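Local coordinates for protein CD180 antigen (Mus musculus, PDB 3T6Q) that may cooperate with MD-1 and TLR4 in the innate B-cell response to bacterial lipopolysaccharide, leading to NF-kappa-B activation, at residues A[61-72]-A[85-96]. Numbering follows the deposited sequence.
Sequences FLDLTRCQIYWI and TLVLTANPLIFM
N91 of LRR 3 and the loop 64-69 of LRR 2 give a worked example of how leucine-rich repeats stack. CG of N91 stands beside its backbone N (chi1 -74°), which turns the amide toward the preceding coil. N91 ND2 donates almost straight (174°) to L64 O, approaching from above that carbonyl plane, while L64 O lies in the amide plane of N91. ND2 also donates to L88 O within its own turn. N91 OD1 accepts from C67 N (2.9 Å) and I69 N (3.0 Å), which arrive from opposite faces. Four bonds thus fix the rotation of this buried group. N91 occupies the asparagine-ladder position, where the preceding coil has C67.

Backbone bonds continue the coupling. Parallel strands 61-63 and 85-87 are joined by L62 N to T85 O and V87 N to L62 O; L64 N to V87 O and R66 N to T89 O extend the series. I94 N to Y70 O leads into strands 71-72 and 95-96, linked by I72 N to F95 O. A water bridges Q68 N and A90 O.

Inside, L62 lies alongside L86, and L64 CD1 meets L88 CD2 at 3.8 Å; I72 CD1 touches both L88 and L93.

Toward the convex strands, two CH-pi contacts form: P92 CG over one Y70 face, 3.6 Å from the centroid, and I94 CB over one face of the W71 six-membered ring.

Pairing of the buried N91 amide, above leucines stacked side by side, is consistent with a well-fixed register between neighbouring coils.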
loop_
_atom_site.group_PDB
_atom_site.type_symbol
_atom_site.label_atom_id
_atom_site.label_comp_id
_atom_site.label_asym_id
_atom_site.label_seq_id
_atom_site.Cartn_x
_atom_site.Cartn_y
_atom_site.Cartn_z
ATOM N N PHE A 61 14.277 -18.099 15.354
ATOM C CA PHE A 61 14.337 -17.031 14.327
ATOM C C PHE A 61 13.742 -17.611 13.039
ATOM O O PHE A 61 14.232 -18.609 12.528
ATOM C CB PHE A 61 15.820 -16.609 14.067
ATOM C CG PHE A 61 15.985 -15.526 12.991
ATOM C CD1 PHE A 61 16.115 -15.875 11.642
ATOM C CD2 PHE A 61 15.963 -14.174 13.331
ATOM C CE1 PHE A 61 16.252 -14.907 10.657
ATOM C CE2 PHE A 61 16.088 -13.192 12.348
ATOM C CZ PHE A 61 16.232 -13.566 11.015
ATOM N N LEU A 62 12.719 -16.975 12.484
ATOM C CA LEU A 62 12.145 -17.433 11.217
ATOM C C LEU A 62 11.899 -16.217 10.300
ATOM O O LEU A 62 11.132 -15.343 10.630
ATOM C CB LEU A 62 10.808 -18.160 11.501
ATOM C CG LEU A 62 9.963 -18.635 10.292
ATOM C CD1 LEU A 62 10.786 -19.569 9.452
ATOM C CD2 LEU A 62 8.662 -19.256 10.776
ATOM N N ASP A 63 12.551 -16.190 9.152
ATOM C CA ASP A 63 12.395 -15.083 8.214
ATOM C C ASP A 63 11.661 -15.562 6.933
ATOM O O ASP A 63 12.208 -16.337 6.123
ATOM C CB ASP A 63 13.790 -14.555 7.883
ATOM C CG ASP A 63 13.786 -13.274 6.993
ATOM O OD1 ASP A 63 12.715 -12.781 6.569
ATOM O OD2 ASP A 63 14.900 -12.780 6.732
ATOM N N LEU A 64 10.446 -15.060 6.771
ATOM C CA LEU A 64 9.576 -15.332 5.625
ATOM C C LEU A 64 9.407 -14.053 4.707
ATOM O O LEU A 64 8.396 -13.884 4.032
ATOM C CB LEU A 64 8.229 -15.798 6.167
ATOM C CG LEU A 64 8.287 -17.096 7.020
ATOM C CD1 LEU A 64 6.994 -17.266 7.802
ATOM C CD2 LEU A 64 8.599 -18.307 6.177
ATOM N N THR A 65 10.412 -13.188 4.706
ATOM C CA THR A 65 10.430 -11.974 3.866
ATOM C C THR A 65 10.106 -12.297 2.413
ATOM O O THR A 65 10.715 -13.192 1.824
ATOM C CB THR A 65 11.818 -11.306 3.903
ATOM O OG1 THR A 65 12.035 -10.763 5.199
ATOM C CG2 THR A 65 11.944 -10.177 2.826
ATOM N N ARG A 66 9.119 -11.595 1.861
ATOM C CA ARG A 66 8.775 -11.698 0.451
ATOM C C ARG A 66 8.657 -13.176 -0.038
ATOM O O ARG A 66 9.360 -13.606 -0.982
ATOM C CB ARG A 66 9.702 -10.858 -0.446
ATOM C CG ARG A 66 9.168 -10.771 -1.897
ATOM C CD ARG A 66 9.682 -9.640 -2.764
ATOM N NE ARG A 66 9.187 -8.355 -2.286
ATOM C CZ ARG A 66 8.117 -7.723 -2.745
ATOM N NH1 ARG A 66 7.782 -6.586 -2.205
ATOM N NH2 ARG A 66 7.371 -8.240 -3.713
ATOM N N CYS A 67 7.780 -13.930 0.624
ATOM C CA CYS A 67 7.512 -15.338 0.262
ATOM C C CYS A 67 6.185 -15.510 -0.478
ATOM O O CYS A 67 5.671 -16.623 -0.578
ATOM C CB CYS A 67 7.523 -16.239 1.521
ATOM S SG CYS A 67 9.231 -16.648 1.921
ATOM N N GLN A 68 5.615 -14.406 -0.950
ATOM C CA GLN A 68 4.328 -14.450 -1.669
ATOM C C GLN A 68 3.188 -15.056 -0.826
ATOM O O GLN A 68 2.266 -15.703 -1.350
ATOM C CB GLN A 68 4.519 -15.158 -3.032
ATOM C CG GLN A 68 5.440 -14.386 -3.960
ATOM C CD GLN A 68 5.740 -15.127 -5.244
ATOM O OE1 GLN A 68 6.895 -15.368 -5.572
ATOM N NE2 GLN A 68 4.700 -15.494 -5.978
ATOM N N ILE A 69 3.210 -14.812 0.487
ATOM C CA ILE A 69 2.187 -15.337 1.377
ATOM C C ILE A 69 0.960 -14.434 1.357
ATOM O O ILE A 69 1.078 -13.247 1.637
ATOM C CB ILE A 69 2.712 -15.422 2.834
ATOM C CG1 ILE A 69 3.910 -16.351 2.891
ATOM C CG2 ILE A 69 1.596 -15.871 3.771
ATOM C CD1 ILE A 69 4.770 -16.091 4.164
ATOM N N TYR A 70 -0.194 -14.991 0.965
ATOM C CA TYR A 70 -1.475 -14.283 0.982
ATOM C C TYR A 70 -2.318 -14.645 2.186
ATOM O O TYR A 70 -3.163 -13.855 2.577
ATOM C CB TYR A 70 -2.275 -14.598 -0.299
ATOM C CG TYR A 70 -1.624 -14.011 -1.549
ATOM C CD1 TYR A 70 -2.010 -12.758 -2.025
ATOM C CD2 TYR A 70 -0.613 -14.700 -2.233
ATOM C CE1 TYR A 70 -1.431 -12.215 -3.180
ATOM C CE2 TYR A 70 0.009 -14.141 -3.367
ATOM C CZ TYR A 70 -0.417 -12.900 -3.838
ATOM O OH TYR A 70 0.152 -12.328 -4.979
ATOM N N TRP A 71 -2.126 -15.838 2.766
ATOM C CA TRP A 71 -2.996 -16.302 3.844
ATOM C C TRP A 71 -2.194 -16.847 4.997
ATOM O O TRP A 71 -1.334 -17.664 4.788
ATOM C CB TRP A 71 -3.944 -17.421 3.352
ATOM C CG TRP A 71 -4.865 -16.926 2.266
ATOM C CD1 TRP A 71 -4.661 -16.979 0.874
ATOM C CD2 TRP A 71 -6.126 -16.185 2.441
ATOM N NE1 TRP A 71 -5.717 -16.387 0.203
ATOM C CE2 TRP A 71 -6.619 -15.876 1.083
ATOM C CE3 TRP A 71 -6.863 -15.760 3.530
ATOM C CZ2 TRP A 71 -7.807 -15.198 0.875
ATOM C CZ3 TRP A 71 -8.064 -15.082 3.300
ATOM C CH2 TRP A 71 -8.519 -14.807 2.005
ATOM N N ILE A 72 -2.553 -16.462 6.218
ATOM C CA ILE A 72 -1.979 -17.113 7.438
ATOM C C ILE A 72 -3.144 -17.687 8.254
ATOM O O ILE A 72 -3.867 -16.926 8.904
ATOM C CB ILE A 72 -1.182 -16.107 8.313
ATOM C CG1 ILE A 72 -0.202 -15.311 7.435
ATOM C CG2 ILE A 72 -0.446 -16.854 9.457
ATOM C CD1 ILE A 72 0.718 -14.361 8.238
ATOM N N THR A 85 12.013 -14.144 17.047
ATOM C CA THR A 85 11.873 -13.137 15.949
ATOM C C THR A 85 11.104 -13.795 14.825
ATOM O O THR A 85 11.424 -14.915 14.433
ATOM C CB THR A 85 13.265 -12.696 15.437
ATOM O OG1 THR A 85 13.917 -12.007 16.504
ATOM C CG2 THR A 85 13.193 -11.711 14.201
ATOM N N LEU A 86 10.066 -13.127 14.348
ATOM C CA LEU A 86 9.370 -13.620 13.156
ATOM C C LEU A 86 9.327 -12.468 12.117
ATOM O O LEU A 86 8.946 -11.362 12.462
ATOM C CB LEU A 86 7.957 -14.002 13.566
ATOM C CG LEU A 86 6.987 -14.385 12.410
ATOM C CD1 LEU A 86 7.549 -15.558 11.648
ATOM C CD2 LEU A 86 5.591 -14.605 12.980
ATOM N N VAL A 87 9.779 -12.725 10.891
ATOM C CA VAL A 87 9.813 -11.650 9.871
ATOM C C VAL A 87 8.812 -11.995 8.755
ATOM O O VAL A 87 9.018 -12.971 8.039
ATOM C CB VAL A 87 11.200 -11.540 9.251
ATOM C CG1 VAL A 87 11.308 -10.314 8.320
ATOM C CG2 VAL A 87 12.303 -11.442 10.332
ATOM N N LEU A 88 7.735 -11.225 8.641
ATOM C CA LEU A 88 6.709 -11.455 7.583
ATOM C C LEU A 88 6.679 -10.304 6.574
ATOM O O LEU A 88 5.697 -10.098 5.849
ATOM C CB LEU A 88 5.313 -11.637 8.222
ATOM C CG LEU A 88 5.173 -13.090 8.767
ATOM C CD1 LEU A 88 4.062 -13.077 9.810
ATOM C CD2 LEU A 88 4.889 -14.116 7.649
ATOM N N THR A 89 7.740 -9.523 6.597
ATOM C CA THR A 89 7.879 -8.345 5.753
ATOM C C THR A 89 7.645 -8.660 4.263
ATOM O O THR A 89 8.126 -9.674 3.771
ATOM C CB THR A 89 9.283 -7.770 5.962
ATOM O OG1 THR A 89 9.319 -7.241 7.303
ATOM C CG2 THR A 89 9.563 -6.600 4.946
ATOM N N ALA A 90 6.932 -7.760 3.582
ATOM C CA ALA A 90 6.784 -7.758 2.119
ATOM C C ALA A 90 5.976 -8.960 1.579
ATOM O O ALA A 90 6.232 -9.445 0.460
ATOM C CB ALA A 90 8.120 -7.643 1.394
ATOM N N ASN A 91 5.022 -9.430 2.388
ATOM C CA ASN A 91 4.059 -10.461 1.950
ATOM C C ASN A 91 2.699 -9.817 1.730
ATOM O O ASN A 91 2.258 -9.008 2.544
ATOM C CB ASN A 91 3.957 -11.627 2.983
ATOM C CG ASN A 91 5.156 -12.506 2.939
ATOM O OD1 ASN A 91 5.342 -13.268 1.962
ATOM N ND2 ASN A 91 6.039 -12.361 3.928
ATOM N N PRO A 92 2.018 -10.162 0.628
ATOM C CA PRO A 92 0.739 -9.478 0.357
ATOM C C PRO A 92 -0.466 -10.087 1.116
ATOM O O PRO A 92 -1.394 -10.689 0.509
ATOM C CB PRO A 92 0.587 -9.663 -1.173
ATOM C CG PRO A 92 1.238 -11.020 -1.417
ATOM C CD PRO A 92 2.457 -10.997 -0.511
ATOM N N LEU A 93 -0.475 -9.903 2.433
ATOM C CA LEU A 93 -1.369 -10.691 3.283
ATOM C C LEU A 93 -2.809 -10.221 3.127
ATOM O O LEU A 93 -3.101 -9.055 3.260
ATOM C CB LEU A 93 -0.967 -10.566 4.768
ATOM C CG LEU A 93 0.453 -11.030 5.108
ATOM C CD1 LEU A 93 0.819 -10.729 6.562
ATOM C CD2 LEU A 93 0.558 -12.527 4.823
ATOM N N ILE A 94 -3.706 -11.164 2.882
ATOM C CA ILE A 94 -5.148 -10.891 2.829
ATOM C C ILE A 94 -5.775 -11.067 4.224
ATOM O O ILE A 94 -6.650 -10.307 4.610
ATOM C CB ILE A 94 -5.839 -11.823 1.806
ATOM C CG1 ILE A 94 -5.220 -11.599 0.407
ATOM C CG2 ILE A 94 -7.376 -11.579 1.770
ATOM C CD1 ILE A 94 -5.572 -12.686 -0.591
ATOM N N PHE A 95 -5.340 -12.079 4.966
ATOM C CA PHE A 95 -5.946 -12.301 6.289
ATOM C C PHE A 95 -5.055 -13.129 7.146
ATOM O O PHE A 95 -4.388 -14.020 6.668
ATOM C CB PHE A 95 -7.314 -13.022 6.182
ATOM C CG PHE A 95 -8.205 -12.866 7.408
ATOM C CD1 PHE A 95 -8.919 -11.693 7.625
ATOM C CD2 PHE A 95 -8.357 -13.929 8.325
ATOM C CE1 PHE A 95 -9.752 -11.562 8.737
ATOM C CE2 PHE A 95 -9.186 -13.806 9.439
ATOM C CZ PHE A 95 -9.881 -12.611 9.641
ATOM N N MET A 96 -5.133 -12.878 8.445
ATOM C CA MET A 96 -4.327 -13.613 9.392
ATOM C C MET A 96 -5.273 -14.053 10.514
ATOM O O MET A 96 -5.983 -13.228 11.126
ATOM C CB MET A 96 -3.211 -12.693 9.903
ATOM C CG MET A 96 -2.406 -13.306 11.031
ATOM S SD MET A 96 -1.022 -12.199 11.413
ATOM C CE MET A 96 0.009 -13.296 12.371
HETATM O O HOH W 1 5.768 -11.621 -1.257
#